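Local coordinates for Co-chaperone DjlA N-terminal domain-containing protein (Porphyromonas gingivalis, PDB 2H5N), which is of unknown function but binds a magnesium ion and belongs to the all-helical TerB family, related to tellurite resistance proteins and the N-terminal domain of the co-chaperone DjlA, at residues I22-S27 with S64-A69; M11-E17 with E82-Y86; S89-V93 with A126-M130. All coordinates share one frame; numbering follows the deposited sequence.

Contact 1 of 3, residues I22-S27 with S64-A69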
loop_
_atom_site.group_PDB
_atom_site.type_symbol
_atom_site.label_atom_id
_atom_site.label_comp_id
_atom_site.label_asym_id
_atom_site.label_seq_id
_atom_site.Cartn_x
_atom_site.Cartn_y
_atom_site.Cartn_z
ATOM N N ILE A 22 -4.719 15.586 2.771
ATOM C CA ILE A 22 -3.715 14.777 2.098
ATOM C C ILE A 22 -3.819 13.254 2.418
ATOM O O ILE A 22 -3.614 12.436 1.528
ATOM C CB ILE A 22 -2.263 15.405 2.196
ATOM C CG1 ILE A 22 -1.395 14.850 1.079
ATOM C CG2 ILE A 22 -1.567 15.133 3.524
ATOM C CD1 ILE A 22 -1.815 15.312 -0.326
ATOM N N LYS A 23 -4.223 12.898 3.641
ATOM C CA LYS A 23 -4.510 11.501 4.036
ATOM C C LYS A 23 -5.723 10.914 3.253
ATOM O O LYS A 23 -5.728 9.739 2.848
ATOM C CB LYS A 23 -4.756 11.455 5.564
ATOM C CG LYS A 23 -4.995 10.083 6.237
ATOM C CD LYS A 23 -3.768 9.164 6.074
ATOM C CE LYS A 23 -3.679 8.030 7.105
ATOM N NZ LYS A 23 -2.240 7.704 7.526
ATOM N N MET A 24 -6.727 11.740 3.006
ATOM C CA MET A 24 -7.866 11.300 2.190
ATOM C C MET A 24 -7.450 11.031 0.742
ATOM O O MET A 24 -7.850 10.034 0.152
ATOM C CB MET A 24 -9.055 12.277 2.303
ATOM C CG MET A 24 -9.693 12.312 3.747
ATOM S SD MET A 24 -10.462 10.735 4.247
ATOM C CE MET A 24 -9.054 9.925 5.050
ATOM N N ALA A 25 -6.583 11.887 0.220
ATOM C CA ALA A 25 -6.062 11.803 -1.139
ATOM C C ALA A 25 -5.179 10.589 -1.338
ATOM O O ALA A 25 -5.308 9.884 -2.348
ATOM C CB ALA A 25 -5.298 13.084 -1.484
ATOM N N LYS A 26 -4.271 10.352 -0.395
ATOM C CA LYS A 26 -3.522 9.093 -0.340
ATOM C C LYS A 26 -4.407 7.818 -0.309
ATOM O O LYS A 26 -4.165 6.841 -1.035
ATOM C CB LYS A 26 -2.589 9.117 0.846
ATOM C CG LYS A 26 -1.229 9.807 0.569
ATOM C CD LYS A 26 -0.406 9.841 1.861
ATOM C CE LYS A 26 0.902 10.513 1.642
ATOM N NZ LYS A 26 1.920 10.276 2.741
ATOM N N SER A 27 -5.394 7.810 0.566
ATOM C CA SER A 27 -6.240 6.649 0.738
ATOM C C SER A 27 -6.972 6.368 -0.563
ATOM O O SER A 27 -7.058 5.220 -0.992
ATOM C CB SER A 27 -7.237 6.871 1.884
ATOM O OG SER A 27 -6.582 7.303 3.074
ATOM N N SER A 64 0.890 13.183 7.805
ATOM C CA SER A 64 -0.247 12.326 7.461
ATOM C C SER A 64 -0.051 10.836 7.850
ATOM O O SER A 64 -1.041 10.121 8.172
ATOM C CB SER A 64 -0.667 12.517 5.981
ATOM O OG SER A 64 0.241 11.888 5.085
ATOM N N ASP A 65 1.208 10.384 7.855
ATOM C CA ASP A 65 1.519 9.007 8.255
ATOM C C ASP A 65 1.355 8.762 9.760
ATOM O O ASP A 65 1.315 7.622 10.193
ATOM C CB ASP A 65 2.948 8.577 7.839
ATOM C CG ASP A 65 3.269 8.869 6.383
ATOM O OD1 ASP A 65 2.470 8.515 5.483
ATOM O OD2 ASP A 65 4.339 9.449 6.133
ATOM N N SER A 66 1.315 9.812 10.567
ATOM C CA SER A 66 1.152 9.618 12.009
ATOM C C SER A 66 -0.309 9.714 12.450
ATOM O O SER A 66 -0.604 9.609 13.649
ATOM C CB SER A 66 2.006 10.612 12.803
ATOM O OG SER A 66 1.483 11.933 12.704
ATOM N N ILE A 67 -1.227 9.941 11.510
ATOM C CA ILE A 67 -2.627 9.984 11.881
ATOM C C ILE A 67 -3.419 8.884 11.217
ATOM O O ILE A 67 -3.108 8.452 10.115
ATOM C CB ILE A 67 -3.323 11.363 11.670
ATOM C CG1 ILE A 67 -3.385 11.743 10.181
ATOM C CG2 ILE A 67 -2.759 12.439 12.665
ATOM C CD1 ILE A 67 -4.747 12.355 9.756
ATOM N N GLU A 68 -4.448 8.441 11.917
ATOM C CA GLU A 68 -5.389 7.475 11.408
ATOM C C GLU A 68 -6.297 8.054 10.299
ATOM O O GLU A 68 -6.816 9.175 10.404
ATOM C CB GLU A 68 -6.261 6.987 12.567
ATOM C CG GLU A 68 -5.507 6.305 13.720
ATOM C CD GLU A 68 -4.813 5.038 13.276
ATOM O OE1 GLU A 68 -5.469 4.223 12.582
ATOM O OE2 GLU A 68 -3.613 4.860 13.610
ATOM N N ALA A 69 -6.562 7.243 9.270
ATOM C CA ALA A 69 -7.520 7.649 8.237
ATOM C C ALA A 69 -8.854 8.035 8.874
ATOM O O ALA A 69 -9.497 8.984 8.449
ATOM C CB ALA A 69 -7.676 6.560 7.128
#
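Ile22 opens the contact by laying its CG2 methyl against CB of Ser64, 3.7 Å away, while its CG1 branch leads off into the helical core. One residue on, Lys23 carries most of the join. With CG anti to the backbone N (chi1 -176°) and the chain bent at chi2 and chi4, it turns its ammonium into the type I beta turn of Ser64 to Ile67. There NZ gives two hydrogen bonds: 2.8 Å from Lys23 NZ to Ser64 O, with the donor tilted out of the carbonyl plane, and 2.8 Å from Lys23 NZ to Ile67 O, almost in line with that C=O. One ammonium thus bridges the first and last carbonyls of the turn. Lys23 and Ile67 slide past each other in opposite directions, CG near CD1, and Lys23 CE lies against Ala69 N. Met24 bends at chi2 and chi3 to bring its CE methyl 4.2 Å from Ala69 CB. Lys26, extended beyond CG, crosses Asp65 at about a right angle; Lys26 NZ to Asp65 OD1, 3.3 Å, is a salt bridge whose hydrogen bond is weak, and the same NZ bonds weakly to Leu61 O and to Ile35 O of a third subunit. Ser64 OG is itself tied to Leu61 O. The contact fastens helix 15-30, which leads to the magnesium site of Val29, Asp32 and Lys34 (Lys26 side chain about 10 Å from the ion), to the connection between helices 54-64 and 69-77; Ile22 and Ala25 lie against helix 81-94, Met24 against helix 103-116 and Leu115 of a second subunit.

Contact 2 of 3, residues M11-E17 with E82-Y86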
loop_
_atom_site.group_PDB
_atom_site.type_symbol
_atom_site.label_atom_id
_atom_site.label_comp_id
_atom_site.label_asym_id
_atom_site.label_seq_id
_atom_site.Cartn_x
_atom_site.Cartn_y
_atom_site.Cartn_z
ATOM N N MET A 11 -10.052 31.501 2.660
ATOM C CA MET A 11 -10.376 30.108 3.004
ATOM C C MET A 11 -9.193 29.603 3.807
ATOM O O MET A 11 -8.058 29.648 3.335
ATOM C CB MET A 11 -10.616 29.279 1.732
ATOM C CG MET A 11 -10.983 27.826 1.985
ATOM S SD MET A 11 -11.348 26.916 0.459
ATOM C CE MET A 11 -12.951 27.645 0.301
ATOM N N THR A 12 -9.414 29.221 5.055
ATOM C CA THR A 12 -8.288 28.816 5.914
ATOM C C THR A 12 -8.363 27.352 6.328
ATOM O O THR A 12 -9.459 26.800 6.482
ATOM C CB THR A 12 -8.161 29.692 7.196
ATOM O OG1 THR A 12 -9.400 29.659 7.930
ATOM C CG2 THR A 12 -7.814 31.116 6.847
ATOM N N PHE A 13 -7.198 26.730 6.518
ATOM C CA PHE A 13 -7.126 25.351 7.009
ATOM C C PHE A 13 -6.069 25.199 8.079
ATOM O O PHE A 13 -4.932 25.630 7.898
ATOM C CB PHE A 13 -6.806 24.377 5.859
ATOM C CG PHE A 13 -7.809 24.402 4.748
ATOM C CD1 PHE A 13 -8.876 23.498 4.728
ATOM C CD2 PHE A 13 -7.705 25.330 3.721
ATOM C CE1 PHE A 13 -9.804 23.510 3.693
ATOM C CE2 PHE A 13 -8.641 25.365 2.693
ATOM C CZ PHE A 13 -9.693 24.443 2.669
ATOM N N SER A 14 -6.444 24.579 9.200
ATOM C CA SER A 14 -5.467 24.217 10.250
ATOM C C SER A 14 -4.477 23.191 9.710
ATOM O O SER A 14 -4.761 22.557 8.698
ATOM C CB SER A 14 -6.180 23.696 11.488
ATOM O OG SER A 14 -6.653 22.374 11.274
ATOM N N GLY A 15 -3.303 23.088 10.342
ATOM C CA GLY A 15 -2.360 22.015 10.085
ATOM C C GLY A 15 -2.957 20.614 10.124
ATOM O O GLY A 15 -2.619 19.776 9.285
ATOM N N GLN A 16 -3.830 20.315 11.087
ATOM C CA GLN A 16 -4.392 18.951 11.122
ATOM C C GLN A 16 -5.482 18.741 10.051
ATOM O O GLN A 16 -5.659 17.630 9.575
ATOM C CB GLN A 16 -4.765 18.459 12.552
ATOM C CG GLN A 16 -5.972 19.100 13.230
ATOM C CD GLN A 16 -6.086 18.788 14.742
ATOM O OE1 GLN A 16 -6.016 17.625 15.180
ATOM N NE2 GLN A 16 -6.272 19.830 15.533
ATOM N N GLU A 17 -6.166 19.811 9.640
ATOM C CA GLU A 17 -7.086 19.726 8.491
ATOM C C GLU A 17 -6.338 19.467 7.192
ATOM O O GLU A 17 -6.756 18.618 6.419
ATOM C CB GLU A 17 -7.948 20.979 8.344
ATOM C CG GLU A 17 -9.140 21.014 9.323
ATOM C CD GLU A 17 -9.784 22.411 9.442
ATOM O OE1 GLU A 17 -9.111 23.434 9.109
ATOM O OE2 GLU A 17 -10.954 22.497 9.894
ATOM N N GLU A 82 -18.567 25.213 2.317
ATOM C CA GLU A 82 -17.662 25.809 1.316
ATOM C C GLU A 82 -16.326 25.054 1.253
ATOM O O GLU A 82 -15.804 24.749 0.169
ATOM C CB GLU A 82 -17.473 27.323 1.534
ATOM C CG GLU A 82 -16.346 27.972 0.701
ATOM C CD GLU A 82 -16.754 29.179 -0.176
ATOM O OE1 GLU A 82 -17.189 28.960 -1.342
ATOM O OE2 GLU A 82 -16.589 30.351 0.251
ATOM N N ARG A 83 -15.774 24.758 2.413
ATOM C CA ARG A 83 -14.512 24.030 2.487
ATOM C C ARG A 83 -14.667 22.579 2.047
ATOM O O ARG A 83 -13.850 22.111 1.280
ATOM C CB ARG A 83 -13.844 24.235 3.862
ATOM C CG ARG A 83 -13.128 25.617 3.889
ATOM C CD ARG A 83 -12.312 25.881 5.143
ATOM N NE ARG A 83 -12.985 25.389 6.361
ATOM C CZ ARG A 83 -12.357 24.862 7.419
ATOM N NH1 ARG A 83 -13.048 24.420 8.461
ATOM N NH2 ARG A 83 -11.043 24.754 7.442
ATOM N N LYS A 84 -15.781 21.925 2.422
ATOM C CA LYS A 84 -16.100 20.595 1.916
ATOM C C LYS A 84 -16.139 20.517 0.378
ATOM O O LYS A 84 -15.652 19.549 -0.209
ATOM C CB LYS A 84 -17.438 20.088 2.498
ATOM C CG LYS A 84 -17.311 19.586 3.892
ATOM C CD LYS A 84 -18.639 19.032 4.405
ATOM C CE LYS A 84 -18.444 18.418 5.768
ATOM N NZ LYS A 84 -19.526 17.389 6.133
ATOM N N LYS A 85 -16.746 21.517 -0.250
ATOM C CA LYS A 85 -16.854 21.598 -1.700
ATOM C C LYS A 85 -15.473 21.664 -2.369
ATOM O O LYS A 85 -15.207 21.020 -3.395
ATOM C CB LYS A 85 -17.722 22.815 -2.087
ATOM C CG LYS A 85 -17.648 23.220 -3.540
ATOM C CD LYS A 85 -18.522 24.428 -3.837
ATOM C CE LYS A 85 -18.518 24.739 -5.317
ATOM N NZ LYS A 85 -17.550 25.818 -5.696
ATOM N N TYR A 86 -14.595 22.449 -1.763
ATOM C CA TYR A 86 -13.245 22.602 -2.231
ATOM C C TYR A 86 -12.470 21.280 -2.049
ATOM O O TYR A 86 -11.779 20.811 -2.968
ATOM C CB TYR A 86 -12.598 23.697 -1.412
ATOM C CG TYR A 86 -11.448 24.333 -2.116
ATOM C CD1 TYR A 86 -10.134 24.027 -1.750
ATOM C CD2 TYR A 86 -11.660 25.233 -3.171
ATOM C CE1 TYR A 86 -9.063 24.582 -2.401
ATOM C CE2 TYR A 86 -10.568 25.815 -3.831
ATOM C CZ TYR A 86 -9.283 25.483 -3.428
ATOM O OH TYR A 86 -8.193 26.052 -4.044
#
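Arg83 runs from helix 82-86 into the extended loop of residues 11-13, and each part of its side chain meets something different. CB comes near Phe13 CE1. CG touches both Met11 CG and Phe13 CZ, with Arg83 CG 3.6 Å from Met11 CG. CD sits over one face of the Phe13 ring, a CH-pi contact 4.1 Å from Arg83 CD to the ring centroid. The bend at chi3 (-40°) then carries the guanidinium on past the Phe13 ring, NH2 still near CD1, to the start of helix 15-30. NE is paired with Asp80, just ahead of the segment. At the tip, NH1 and NH2 take Glu17 end-on, one nitrogen to each oxygen: Arg83 NH2 to Glu17 OE1 is 2.9 Å and Arg83 NH1 to Glu17 OE2 3.2 Å. The carboxylate is met from above its plane, the two flat groups standing 61° apart. NH2 also makes a weak bond to Thr12 O.

Glu17 OE1 is gripped twice, since Ser14 N binds it at 2.9 Å from the opposite face to Arg83 NH2. Ser14 OG in turn accepts from Glu17 N, completing a capping box at the helix start, so the glutamate of the capping box also holds the arginine. Beside them Met11 SD rests over one face of the Tyr86 ring, 3.9 Å from its centroid, a Met-aromatic contact, and Met11 CE touches Glu82 CG. The contact thereby joins the loop before helix 15-30 to the side of helix 81-94, where Phe50 meets the rings of both Phe13 and Tyr86 edge-to-face and Phe13 also touches Leu18 and Ile21 of helix 15-30.

Contact 3 of 3, residues S89-V93 with A126-M130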
loop_
_atom_site.group_PDB
_atom_site.type_symbol
_atom_site.label_atom_id
_atom_site.label_comp_id
_atom_site.label_asym_id
_atom_site.label_seq_id
_atom_site.Cartn_x
_atom_site.Cartn_y
_atom_site.Cartn_z
ATOM N N SER A 89 -13.673 18.919 -4.641
ATOM C CA SER A 89 -13.247 19.307 -5.993
ATOM C C SER A 89 -11.845 18.805 -6.209
ATOM O O SER A 89 -11.543 18.248 -7.254
ATOM C CB SER A 89 -13.373 20.828 -6.242
ATOM O OG SER A 89 -14.691 21.250 -5.928
ATOM N N TYR A 90 -11.025 18.967 -5.184
ATOM C CA TYR A 90 -9.634 18.524 -5.152
ATOM C C TYR A 90 -9.518 17.013 -5.357
ATOM O O TYR A 90 -8.736 16.536 -6.175
ATOM C CB TYR A 90 -9.020 18.919 -3.798
ATOM C CG TYR A 90 -7.667 18.294 -3.515
ATOM C CD1 TYR A 90 -6.568 18.582 -4.329
ATOM C CD2 TYR A 90 -7.480 17.409 -2.426
ATOM C CE1 TYR A 90 -5.342 18.025 -4.080
ATOM C CE2 TYR A 90 -6.224 16.859 -2.160
ATOM C CZ TYR A 90 -5.157 17.172 -2.993
ATOM O OH TYR A 90 -3.889 16.644 -2.778
ATOM N N LEU A 91 -10.343 16.255 -4.637
ATOM C CA LEU A 91 -10.286 14.824 -4.742
ATOM C C LEU A 91 -10.704 14.402 -6.147
ATOM O O LEU A 91 -10.129 13.491 -6.704
ATOM C CB LEU A 91 -11.089 14.149 -3.636
ATOM C CG LEU A 91 -10.486 14.257 -2.218
ATOM C CD1 LEU A 91 -11.510 13.817 -1.212
ATOM C CD2 LEU A 91 -9.160 13.448 -2.049
ATOM N N GLY A 92 -11.639 15.143 -6.738
ATOM C CA GLY A 92 -12.173 14.840 -8.022
ATOM C C GLY A 92 -11.243 15.088 -9.179
ATOM O O GLY A 92 -11.302 14.359 -10.183
ATOM N N VAL A 93 -10.389 16.101 -9.057
ATOM C CA VAL A 93 -9.435 16.390 -10.112
ATOM C C VAL A 93 -8.187 15.519 -10.072
ATOM O O VAL A 93 -7.519 15.395 -11.102
ATOM C CB VAL A 93 -9.007 17.886 -10.157
ATOM C CG1 VAL A 93 -10.237 18.806 -10.154
ATOM C CG2 VAL A 93 -8.065 18.202 -9.038
ATOM N N ALA A 126 -15.930 19.917 -10.520
ATOM C CA ALA A 126 -14.682 19.750 -9.768
ATOM C C ALA A 126 -13.517 20.543 -10.356
ATOM O O ALA A 126 -12.837 21.262 -9.628
ATOM C CB ALA A 126 -14.306 18.305 -9.675
ATOM N N ILE A 127 -13.291 20.371 -11.663
ATOM C CA ILE A 127 -12.160 20.984 -12.376
ATOM C C ILE A 127 -12.251 22.523 -12.395
ATOM O O ILE A 127 -11.218 23.221 -12.369
ATOM C CB ILE A 127 -12.036 20.398 -13.827
ATOM C CG1 ILE A 127 -11.596 18.925 -13.771
ATOM C CG2 ILE A 127 -11.083 21.256 -14.726
ATOM C CD1 ILE A 127 -11.825 18.137 -15.028
ATOM N N ASN A 128 -13.464 23.047 -12.400
ATOM C CA ASN A 128 -13.689 24.493 -12.430
ATOM C C ASN A 128 -13.524 25.117 -11.090
ATOM O O ASN A 128 -12.941 26.145 -10.960
ATOM C CB ASN A 128 -15.075 24.873 -12.959
ATOM C CG ASN A 128 -15.251 24.611 -14.440
ATOM O OD1 ASN A 128 -14.340 24.743 -15.220
ATOM N ND2 ASN A 128 -16.443 24.227 -14.816
ATOM N N ASN A 129 -14.032 24.463 -10.066
ATOM C CA ASN A 129 -13.870 24.997 -8.736
ATOM C C ASN A 129 -12.428 25.169 -8.391
ATOM O O ASN A 129 -12.062 26.103 -7.785
ATOM C CB ASN A 129 -14.567 24.132 -7.703
ATOM C CG ASN A 129 -16.047 23.999 -7.945
ATOM O OD1 ASN A 129 -16.750 24.956 -8.205
ATOM N ND2 ASN A 129 -16.520 22.802 -7.861
ATOM N N MET A 130 -11.604 24.224 -8.773
ATOM C CA MET A 130 -10.176 24.280 -8.482
ATOM C C MET A 130 -9.426 25.338 -9.285
ATOM O O MET A 130 -8.468 25.885 -8.834
ATOM C CB MET A 130 -9.525 22.909 -8.643
ATOM C CG MET A 130 -9.901 21.888 -7.561
ATOM S SD MET A 130 -9.519 22.288 -5.899
ATOM C CE MET A 130 -7.822 22.208 -5.985
#
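Ser89 OG is held by groups from two sides: Asn129 ND2 donates to it across the contact, 3.1 Å from Asn129 ND2 to Ser89 OG, and Lys85 O, one helical turn earlier, is its partner within its own helix. The Asn129 bond is not straight (140° at the hydrogen), and the serine lies tilted from the amide plane. The other end of that amide is used too, because Asn129 OD1 accepts from Lys85 NZ.

Away from this polar pair the contact is mostly carbon. Ser89 CB also lies against the carbonyl of Ala126, 3.5 Å from Ala126 O, and the two helix segments come closest here, with CA of Ser89 and CA of Ala126 only 4.1 Å apart. Gly92, with no side chain, lets Ala126 CB settle over its CA at 4.4 Å. Val93 reaches across with one methyl, CG1, which its chi1 of -50° sets anti to the carbonyl carbon; that methyl lies 3.7 Å from Ile127 CA and also near Ala126 CB and Met130 CG. Met130, folded at chi2 and chi3, curls along Ser89 and brings SD 4.0 Å from Tyr90 CB, with CE near Tyr90 CD1.

The segments 89-93 and 126-130 cross at -119°, their axes 8.1 Å apart. Small residues at the crossing (Ser89, Gly92, Ala126) permit so close an approach. The chemistry is therefore that of a small-residue helix crossing, with Val93 CG1 and Met130 packed beside it and an amide that joins serine and lysine in one polar network.

How the contacts relate
Contact 2 closes the longest loop of the three, from the N-terminal lead to helix 81-94, and contact 1 is nested inside it; contact 3 follows in series and brings in helix 123-130. Helix 15-30 serves contacts 1 and 2, helix 81-94 contacts 2 and 3. The centres of contacts 1 and 2 are about 15 Å apart. Those of contacts 2 and 3 are about 14 Å apart, and the two touch through Lys85 and Asn129. Contacts 1 and 3, on opposite sides of the chain's centre, have centres about 19 Å apart, yet Ile22 meets Tyr90, and Ala25 both Tyr90 and Leu91. The shared helices therefore link the first and last helices of the bundle.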